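PDB 3HAZ: proline dehydrogenase from Bradyrhizobium japonicum USDA 110, which probably oxidises proline to glutamate in two steps, using an FAD-dependent proline dehydrogenase and an NAD-dependent aldehyde dehydrogenase joined in one chain. Local coordinates for residues 3-7 / 329-334; 555-560 / 678-682; 773-779 / 809-814. All blocks are in the same frame, centred on the assembly; numbering follows the deposited sequence.

Interaction 1: 3-7 / 329-334; sequences MPNIP and ALARAH
P4, I6 and P7 lie along the last turn of helix 320-333 and H334 just after it, from R332 and H334 at one end to A329 and L330 at the other. The helix belongs to the proline dehydrogenase section, whose parallel strands form a TIM-type barrel. It leads into barrel strand 338-343. Segment 3-7 is an irregular N-terminal strap on its outer surface.

Most of the contact is side-chain packing. The P7 ring meets the helix with CG. CG is 3.6 Å from L330 CD1, and the two side chains cross at about a right angle. P7 CG also lies 4.0 Å from A329 CB. L330 also packs on A295 and L298 of helix 287-298, so P7 touches the margin of that helix-helix packing. At the other end P4 CG sits 4.0 Å from R332 CB. The bent chain of R332 lets NH2 form a salt bridge with D328 on its own helix, while P4 CG lies at the guanidinium edge, near its plane. The ring of H334 is approached by the end of I6. I6 CD1 is 3.5 Å from H334 CE1. The chi1 of I6 (-67°) sets CG1 beside its own backbone N, which carries CD1 towards that ring. The methyl of A333 packs against P4 O and N5 O.

The two segments share no direct hydrogen bond. A333 CA makes a CH-O contact with P4 O. One water joins the backbones as donor to both sides. It gives one hydrogen to N5 O at 2.9 Å and the other to A329 O at 2.8 Å.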
loop_
_atom_site.group_PDB
_atom_site.type_symbol
_atom_site.label_atom_id
_atom_site.label_comp_id
_atom_site.label_asym_id
_atom_site.label_seq_id
_atom_site.Cartn_x
_atom_site.Cartn_y
_atom_site.Cartn_z
ATOM N N MET A 3 -61.649 -6.731 -30.659
ATOM C CA MET A 3 -62.768 -6.759 -29.720
ATOM C C MET A 3 -62.364 -6.530 -28.253
ATOM O O MET A 3 -63.164 -6.019 -27.468
ATOM C CB MET A 3 -63.569 -8.058 -29.867
ATOM C CG MET A 3 -64.972 -7.990 -29.281
ATOM S SD MET A 3 -66.003 -9.393 -29.751
ATOM C CE MET A 3 -65.031 -10.761 -29.119
ATOM N N PRO A 4 -61.128 -6.918 -27.873
ATOM C CA PRO A 4 -60.648 -6.590 -26.524
ATOM C C PRO A 4 -60.480 -5.082 -26.336
ATOM O O PRO A 4 -60.460 -4.337 -27.318
ATOM C CB PRO A 4 -59.278 -7.274 -26.458
ATOM C CG PRO A 4 -59.329 -8.339 -27.491
ATOM C CD PRO A 4 -60.190 -7.800 -28.588
ATOM N N ASN A 5 -60.352 -4.647 -25.087
ATOM C CA ASN A 5 -60.243 -3.227 -24.773
ATOM C C ASN A 5 -58.965 -2.590 -25.315
ATOM O O ASN A 5 -57.886 -3.182 -25.234
ATOM C CB ASN A 5 -60.296 -3.012 -23.256
ATOM C CG ASN A 5 -61.457 -3.732 -22.598
ATOM O OD1 ASN A 5 -62.460 -4.046 -23.241
ATOM N ND2 ASN A 5 -61.328 -3.992 -21.301
ATOM N N ILE A 6 -59.087 -1.386 -25.864
ATOM C CA ILE A 6 -57.911 -0.580 -26.170
ATOM C C ILE A 6 -57.145 -0.364 -24.869
ATOM O O ILE A 6 -57.719 0.093 -23.883
ATOM C CB ILE A 6 -58.298 0.789 -26.764
ATOM C CG1 ILE A 6 -58.940 0.613 -28.145
ATOM C CG2 ILE A 6 -57.076 1.696 -26.855
ATOM C CD1 ILE A 6 -59.495 1.899 -28.741
ATOM N N PRO A 7 -55.849 -0.714 -24.853
ATOM C CA PRO A 7 -55.020 -0.562 -23.652
ATOM C C PRO A 7 -54.933 0.890 -23.179
ATOM O O PRO A 7 -55.000 1.808 -23.997
ATOM C CB PRO A 7 -53.639 -1.038 -24.126
ATOM C CG PRO A 7 -53.698 -0.907 -25.636
ATOM C CD PRO A 7 -55.089 -1.339 -25.948
ATOM N N ALA A 329 -51.654 -5.893 -27.168
ATOM C CA ALA A 329 -53.012 -5.509 -26.795
ATOM C C ALA A 329 -53.594 -4.543 -27.818
ATOM O O ALA A 329 -54.776 -4.601 -28.153
ATOM C CB ALA A 329 -53.021 -4.886 -25.416
ATOM N N LEU A 330 -52.745 -3.648 -28.305
ATOM C CA LEU A 330 -53.118 -2.697 -29.337
ATOM C C LEU A 330 -53.563 -3.471 -30.578
ATOM O O LEU A 330 -54.603 -3.184 -31.174
ATOM C CB LEU A 330 -51.907 -1.826 -29.666
ATOM C CG LEU A 330 -52.078 -0.338 -29.951
ATOM C CD1 LEU A 330 -53.092 0.288 -29.009
ATOM C CD2 LEU A 330 -50.725 0.352 -29.827
ATOM N N ALA A 331 -52.767 -4.467 -30.953
ATOM C CA ALA A 331 -53.054 -5.265 -32.138
ATOM C C ALA A 331 -54.375 -6.024 -32.002
ATOM O O ALA A 331 -55.190 -6.039 -32.928
ATOM C CB ALA A 331 -51.902 -6.219 -32.428
ATOM N N ARG A 332 -54.592 -6.646 -30.846
ATOM C CA ARG A 332 -55.821 -7.406 -30.628
ATOM C C ARG A 332 -57.031 -6.482 -30.583
ATOM O O ARG A 332 -58.081 -6.798 -31.132
ATOM C CB ARG A 332 -55.746 -8.231 -29.337
ATOM C CG ARG A 332 -54.567 -9.190 -29.260
ATOM C CD ARG A 332 -54.712 -10.160 -28.087
ATOM N NE ARG A 332 -55.399 -9.551 -26.947
ATOM C CZ ARG A 332 -54.788 -9.002 -25.902
ATOM N NH1 ARG A 332 -55.505 -8.471 -24.919
ATOM N NH2 ARG A 332 -53.461 -8.981 -25.837
ATOM N N ALA A 333 -56.876 -5.336 -29.929
ATOM C CA ALA A 333 -57.987 -4.409 -29.742
ATOM C C ALA A 333 -58.502 -3.845 -31.063
ATOM O O ALA A 333 -59.699 -3.591 -31.220
ATOM C CB ALA A 333 -57.584 -3.281 -28.799
ATOM N N HIS A 334 -57.597 -3.636 -32.012
ATOM C CA HIS A 334 -58.001 -3.107 -33.310
ATOM C C HIS A 334 -58.048 -4.211 -34.367
ATOM O O HIS A 334 -58.266 -3.944 -35.549
ATOM C CB HIS A 334 -57.084 -1.954 -33.741
ATOM C CG HIS A 334 -57.105 -0.783 -32.800
ATOM N ND1 HIS A 334 -58.213 0.021 -32.636
ATOM C CD2 HIS A 334 -56.153 -0.284 -31.977
ATOM C CE1 HIS A 334 -57.944 0.961 -31.748
ATOM N NE2 HIS A 334 -56.700 0.799 -31.333
HETATM O O HOH W 1 -56.597 -5.528 -26.286
#

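Interaction 2: 555-560 / 678-682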
loop_
_atom_site.group_PDB
_atom_site.type_symbol
_atom_site.label_atom_id
_atom_site.label_comp_id
_atom_site.label_asym_id
_atom_site.label_seq_id
_atom_site.Cartn_x
_atom_site.Cartn_y
_atom_site.Cartn_z
ATOM N N ALA A 555 -30.810 45.816 12.236
ATOM C CA ALA A 555 -30.493 44.484 11.737
ATOM C C ALA A 555 -28.988 44.233 11.778
ATOM O O ALA A 555 -28.540 43.177 12.226
ATOM C CB ALA A 555 -31.033 44.303 10.328
ATOM N N VAL A 556 -28.210 45.209 11.315
ATOM C CA VAL A 556 -26.755 45.091 11.326
ATOM C C VAL A 556 -26.235 44.979 12.755
ATOM O O VAL A 556 -25.374 44.149 13.051
ATOM C CB VAL A 556 -26.078 46.284 10.615
ATOM C CG1 VAL A 556 -24.564 46.164 10.694
ATOM C CG2 VAL A 556 -26.520 46.353 9.167
ATOM N N ALA A 557 -26.758 45.817 13.643
ATOM C CA ALA A 557 -26.336 45.776 15.038
ATOM C C ALA A 557 -26.638 44.406 15.636
ATOM O O ALA A 557 -25.809 43.832 16.339
ATOM C CB ALA A 557 -27.020 46.882 15.844
ATOM N N ALA A 558 -27.824 43.881 15.343
ATOM C CA ALA A 558 -28.225 42.575 15.851
ATOM C C ALA A 558 -27.356 41.452 15.265
ATOM O O ALA A 558 -26.929 40.542 15.981
ATOM C CB ALA A 558 -29.697 42.327 15.563
ATOM N N ALA A 559 -27.099 41.521 13.962
ATOM C CA ALA A 559 -26.210 40.563 13.318
ATOM C C ALA A 559 -24.818 40.653 13.930
ATOM O O ALA A 559 -24.183 39.637 14.191
ATOM C CB ALA A 559 -26.150 40.812 11.811
ATOM N N ARG A 560 -24.356 41.876 14.167
ATOM C CA ARG A 560 -23.042 42.106 14.769
ATOM C C ARG A 560 -22.901 41.429 16.134
ATOM O O ARG A 560 -21.859 40.845 16.444
ATOM C CB ARG A 560 -22.769 43.605 14.896
ATOM C CG ARG A 560 -21.423 43.935 15.512
ATOM C CD ARG A 560 -20.959 45.327 15.108
ATOM N NE ARG A 560 -19.557 45.567 15.452
ATOM C CZ ARG A 560 -19.153 46.396 16.408
ATOM N NH1 ARG A 560 -17.857 46.551 16.653
ATOM N NH2 ARG A 560 -20.043 47.076 17.118
ATOM N N ASN A 678 -19.481 33.836 9.328
ATOM C CA ASN A 678 -20.015 35.191 9.395
ATOM C C ASN A 678 -21.490 35.192 9.748
ATOM O O ASN A 678 -22.214 34.256 9.412
ATOM C CB ASN A 678 -19.867 35.876 8.042
ATOM C CG ASN A 678 -18.446 35.886 7.549
ATOM O OD1 ASN A 678 -17.638 36.694 7.998
ATOM N ND2 ASN A 678 -18.132 34.995 6.599
ATOM N N SER A 679 -21.942 36.246 10.418
ATOM C CA SER A 679 -23.374 36.497 10.492
ATOM C C SER A 679 -23.760 37.248 9.221
ATOM O O SER A 679 -22.895 37.800 8.530
ATOM C CB SER A 679 -23.742 37.291 11.752
ATOM O OG SER A 679 -23.081 38.540 11.782
ATOM N N VAL A 680 -25.045 37.257 8.894
ATOM C CA VAL A 680 -25.476 37.836 7.632
ATOM C C VAL A 680 -26.723 38.710 7.751
ATOM O O VAL A 680 -27.683 38.362 8.445
ATOM C CB VAL A 680 -25.736 36.729 6.583
ATOM C CG1 VAL A 680 -26.132 37.336 5.249
ATOM C CG2 VAL A 680 -24.504 35.850 6.429
ATOM N N VAL A 681 -26.683 39.858 7.086
ATOM C CA VAL A 681 -27.887 40.626 6.808
ATOM C C VAL A 681 -28.134 40.548 5.305
ATOM O O VAL A 681 -27.301 40.983 4.506
ATOM C CB VAL A 681 -27.766 42.096 7.264
ATOM C CG1 VAL A 681 -29.004 42.883 6.846
ATOM C CG2 VAL A 681 -27.574 42.169 8.781
ATOM N N ALA A 682 -29.267 39.968 4.927
ATOM C CA ALA A 682 -29.577 39.720 3.522
ATOM C C ALA A 682 -30.696 40.627 3.027
ATOM O O ALA A 682 -31.746 40.733 3.665
ATOM C CB ALA A 682 -29.969 38.258 3.324
#
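S679 OG donates a hydrogen bond to A559 O, 2.9 Å away. The hydroxyl does not come in at a lone pair. It stands above the carbonyl plane, 67° out of it. The chi1 of S679 is 60°, which places OG between the backbone N and the carbonyl carbon and turns it to the helix. The bond gives a buried hydroxyl an acceptor.

Next to this bond the contact is apolar. V681 reaches the helix mainly with CG2. That methyl is 3.6 Å from A559 CB and 3.7 Å from A555 O. It also approaches V556 CG2, more loosely, at 4.3 Å. The other branch, V681 CG1, faces A555 CB at 4.3 Å. A559 CB sits between V681 CG2 and S679 OG. V681 CG1 is anti to the backbone N, and CG2 lies beside that N. Both methyls can then face the helix. With alanines at 555 and 559 the axes of the two short segments approach to 7.9 Å, which is consistent with the small side chains. They run nearly antiparallel, at 162°.

This is helix-on-sheet packing in the Rossmann-type NAD-binding domain of the aldehyde dehydrogenase section. Helix 549-567 covers one face of the sheet that contains strand 679-683. S679 and V681 point to the helix. V680, between them, points away and packs on A673 and L674 of helix 664-675.

Further out, backbone bonds fix the strand. S679 and V681 pair with F653, and V681 also with A655, in strand 641-656. V680 pairs with A708 and Y710 on the other edge. V652 and Y710 pack against A559. The strand leads to K683, an NAD-binding residue. At its start, the N678 side chain bonds to backbone atoms of R650, G651, A673 and F977.

Interaction 3: 773-779 / 809-814; sequences ALPEQVA and RMIEMV
M810 and M813 reach from helix 804-819 to the first turn of helix 775-787 and its approach, and they form the tight part of this contact. In M813 a bend at chi3 (-66°) turns the methyl back along the turn. M813 SD lies 3.5 Å from E776 CA and 3.7 Å from P775 O. M813 CE lies against P775 CB at 3.7 Å. A779 CB also meets M813 SD, so the sulfur lies over E776 and A779, about one helical turn apart. V814 closes this end, its CG2 branch 3.8 Å from A779 CA.

M810 is packed as closely. Its chain is extended beyond CG and crosses both P775 and V778 at about a right angle. Its methyl is at the far end: M810 CE is 3.7 Å from A773 O and 4.0 Å from V778 CG2. P775 CB rests on M810 CG as well as on M813 CE, which makes the proline a shared wedge between the two methionines. On the sheet side, H921 of strand 917-921 packs on A773 and V778.

The looser margin is at R809, which is partly exposed. R809 CG touches P775 CB at a longer 4.3 Å. Its charged group turns along its own helix instead. NE forms a salt bridge with E812 OE1, and the N-H...O angle of 141° is not straight. V118 also lies on R809 and P775.

The axes of the two short helical segments run 9.0 Å apart at 46°. Strand 765-769, helix 775-787 and the parallel neighbouring strand 797-803 form a beta-alpha-beta crossover in the aldehyde dehydrogenase section. Helix 804-819 follows its second strand, so the contact packs the crossover helix against the next helix of this alpha/beta fold.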
loop_
_atom_site.group_PDB
_atom_site.type_symbol
_atom_site.label_atom_id
_atom_site.label_comp_id
_atom_site.label_asym_id
_atom_site.label_seq_id
_atom_site.Cartn_x
_atom_site.Cartn_y
_atom_site.Cartn_z
ATOM N N ALA A 773 -19.680 22.899 -37.382
ATOM C CA ALA A 773 -20.678 22.650 -36.347
ATOM C C ALA A 773 -21.936 22.081 -36.988
ATOM O O ALA A 773 -22.295 22.464 -38.098
ATOM C CB ALA A 773 -21.000 23.932 -35.596
ATOM N N LEU A 774 -22.602 21.170 -36.290
ATOM C CA LEU A 774 -23.887 20.646 -36.748
ATOM C C LEU A 774 -24.979 21.699 -36.576
ATOM O O LEU A 774 -25.322 22.065 -35.450
ATOM C CB LEU A 774 -24.243 19.380 -35.964
ATOM C CG LEU A 774 -25.508 18.639 -36.392
ATOM C CD1 LEU A 774 -25.403 18.194 -37.839
ATOM C CD2 LEU A 774 -25.760 17.449 -35.475
ATOM N N PRO A 775 -25.542 22.192 -37.692
ATOM C CA PRO A 775 -26.533 23.272 -37.583
ATOM C C PRO A 775 -27.708 22.976 -36.633
ATOM O O PRO A 775 -28.157 23.892 -35.944
ATOM C CB PRO A 775 -27.018 23.457 -39.035
ATOM C CG PRO A 775 -25.860 22.998 -39.864
ATOM C CD PRO A 775 -25.268 21.830 -39.097
ATOM N N GLU A 776 -28.192 21.738 -36.593
ATOM C CA GLU A 776 -29.317 21.382 -35.725
ATOM C C GLU A 776 -28.974 21.524 -34.238
ATOM O O GLU A 776 -29.834 21.849 -33.424
ATOM C CB GLU A 776 -29.771 19.936 -35.965
ATOM C CG GLU A 776 -30.190 19.611 -37.377
ATOM C CD GLU A 776 -29.043 19.091 -38.219
ATOM O OE1 GLU A 776 -28.054 19.827 -38.399
ATOM O OE2 GLU A 776 -29.142 17.948 -38.711
ATOM N N GLN A 777 -27.729 21.234 -33.882
ATOM C CA GLN A 777 -27.313 21.334 -32.487
ATOM C C GLN A 777 -27.026 22.787 -32.137
ATOM O O GLN A 777 -27.343 23.240 -31.034
ATOM C CB GLN A 777 -26.092 20.453 -32.202
ATOM C CG GLN A 777 -26.364 18.960 -32.325
ATOM C CD GLN A 777 -27.455 18.472 -31.379
ATOM O OE1 GLN A 777 -28.111 17.458 -31.638
ATOM N NE2 GLN A 777 -27.654 19.190 -30.279
ATOM N N VAL A 778 -26.437 23.519 -33.079
ATOM C CA VAL A 778 -26.264 24.957 -32.904
ATOM C C VAL A 778 -27.613 25.602 -32.638
ATOM O O VAL A 778 -27.756 26.418 -31.726
ATOM C CB VAL A 778 -25.613 25.624 -34.125
ATOM C CG1 VAL A 778 -25.664 27.151 -33.990
ATOM C CG2 VAL A 778 -24.175 25.149 -34.273
ATOM N N ALA A 779 -28.610 25.226 -33.430
ATOM C CA ALA A 779 -29.913 25.862 -33.301
ATOM C C ALA A 779 -30.532 25.546 -31.941
ATOM O O ALA A 779 -31.061 26.430 -31.282
ATOM C CB ALA A 779 -30.845 25.454 -34.450
ATOM N N ARG A 809 -28.493 29.075 -43.300
ATOM C CA ARG A 809 -29.149 27.885 -42.766
ATOM C C ARG A 809 -29.245 27.957 -41.243
ATOM O O ARG A 809 -30.306 27.734 -40.664
ATOM C CB ARG A 809 -28.398 26.623 -43.203
ATOM C CG ARG A 809 -28.836 25.344 -42.492
ATOM C CD ARG A 809 -30.317 25.082 -42.708
ATOM N NE ARG A 809 -30.701 25.242 -44.111
ATOM C CZ ARG A 809 -30.415 24.377 -45.080
ATOM N NH1 ARG A 809 -30.815 24.620 -46.325
ATOM N NH2 ARG A 809 -29.726 23.273 -44.813
ATOM N N MET A 810 -28.143 28.288 -40.587
ATOM C CA MET A 810 -28.164 28.375 -39.126
ATOM C C MET A 810 -29.148 29.430 -38.607
ATOM O O MET A 810 -29.913 29.174 -37.675
ATOM C CB MET A 810 -26.756 28.593 -38.578
ATOM C CG MET A 810 -25.901 27.315 -38.641
ATOM S SD MET A 810 -24.317 27.498 -37.817
ATOM C CE MET A 810 -23.532 25.917 -38.174
ATOM N N ILE A 811 -29.154 30.600 -39.238
ATOM C CA ILE A 811 -30.045 31.678 -38.827
ATOM C C ILE A 811 -31.506 31.286 -39.043
ATOM O O ILE A 811 -32.354 31.487 -38.172
ATOM C CB ILE A 811 -29.723 32.983 -39.587
ATOM C CG1 ILE A 811 -28.413 33.587 -39.066
ATOM C CG2 ILE A 811 -30.872 33.978 -39.461
ATOM C CD1 ILE A 811 -27.870 34.721 -39.925
ATOM N N GLU A 812 -31.788 30.724 -40.212
ATOM C CA GLU A 812 -33.121 30.244 -40.551
ATOM C C GLU A 812 -33.605 29.148 -39.582
ATOM O O GLU A 812 -34.791 29.075 -39.244
ATOM C CB GLU A 812 -33.123 29.733 -42.000
ATOM C CG GLU A 812 -34.185 28.699 -42.318
ATOM C CD GLU A 812 -33.963 28.026 -43.673
ATOM O OE1 GLU A 812 -33.043 27.177 -43.797
ATOM O OE2 GLU A 812 -34.716 28.350 -44.614
ATOM N N MET A 813 -32.694 28.291 -39.136
ATOM C CA MET A 813 -33.085 27.202 -38.238
ATOM C C MET A 813 -33.359 27.720 -36.813
ATOM O O MET A 813 -34.314 27.300 -36.154
ATOM C CB MET A 813 -32.040 26.081 -38.236
ATOM C CG MET A 813 -32.619 24.722 -37.878
ATOM S SD MET A 813 -31.395 23.416 -37.680
ATOM C CE MET A 813 -30.741 23.265 -39.336
ATOM N N VAL A 814 -32.533 28.647 -36.348
ATOM C CA VAL A 814 -32.778 29.287 -35.052
ATOM C C VAL A 814 -34.127 30.022 -35.056
ATOM O O VAL A 814 -34.920 29.894 -34.119
ATOM C CB VAL A 814 -31.631 30.240 -34.667
ATOM C CG1 VAL A 814 -32.016 31.102 -33.458
ATOM C CG2 VAL A 814 -30.345 29.435 -34.387
#

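How the interactions relate
Interactions 2 and 3 are buried and both lie in the aldehyde dehydrogenase section. Interaction 1 is a surface contact on the proline dehydrogenase section. No helix or strand is shared among them, and their centres lie 42 to 67 Å apart. Each joins different elements: a loop on a helix, a helix on a strand, and two helices. Chemistry follows place. The exposed contact uses proline rings and a bridging water. Interaction 2 adds one direct hydroxyl-to-carbonyl bond to small apolar groups. Interaction 3 relies on long methionine side chains, and its salt bridge stays within one helix. Interaction 2 adjoins an NAD-binding residue in sequence, whereas the other two lie away from annotated sites.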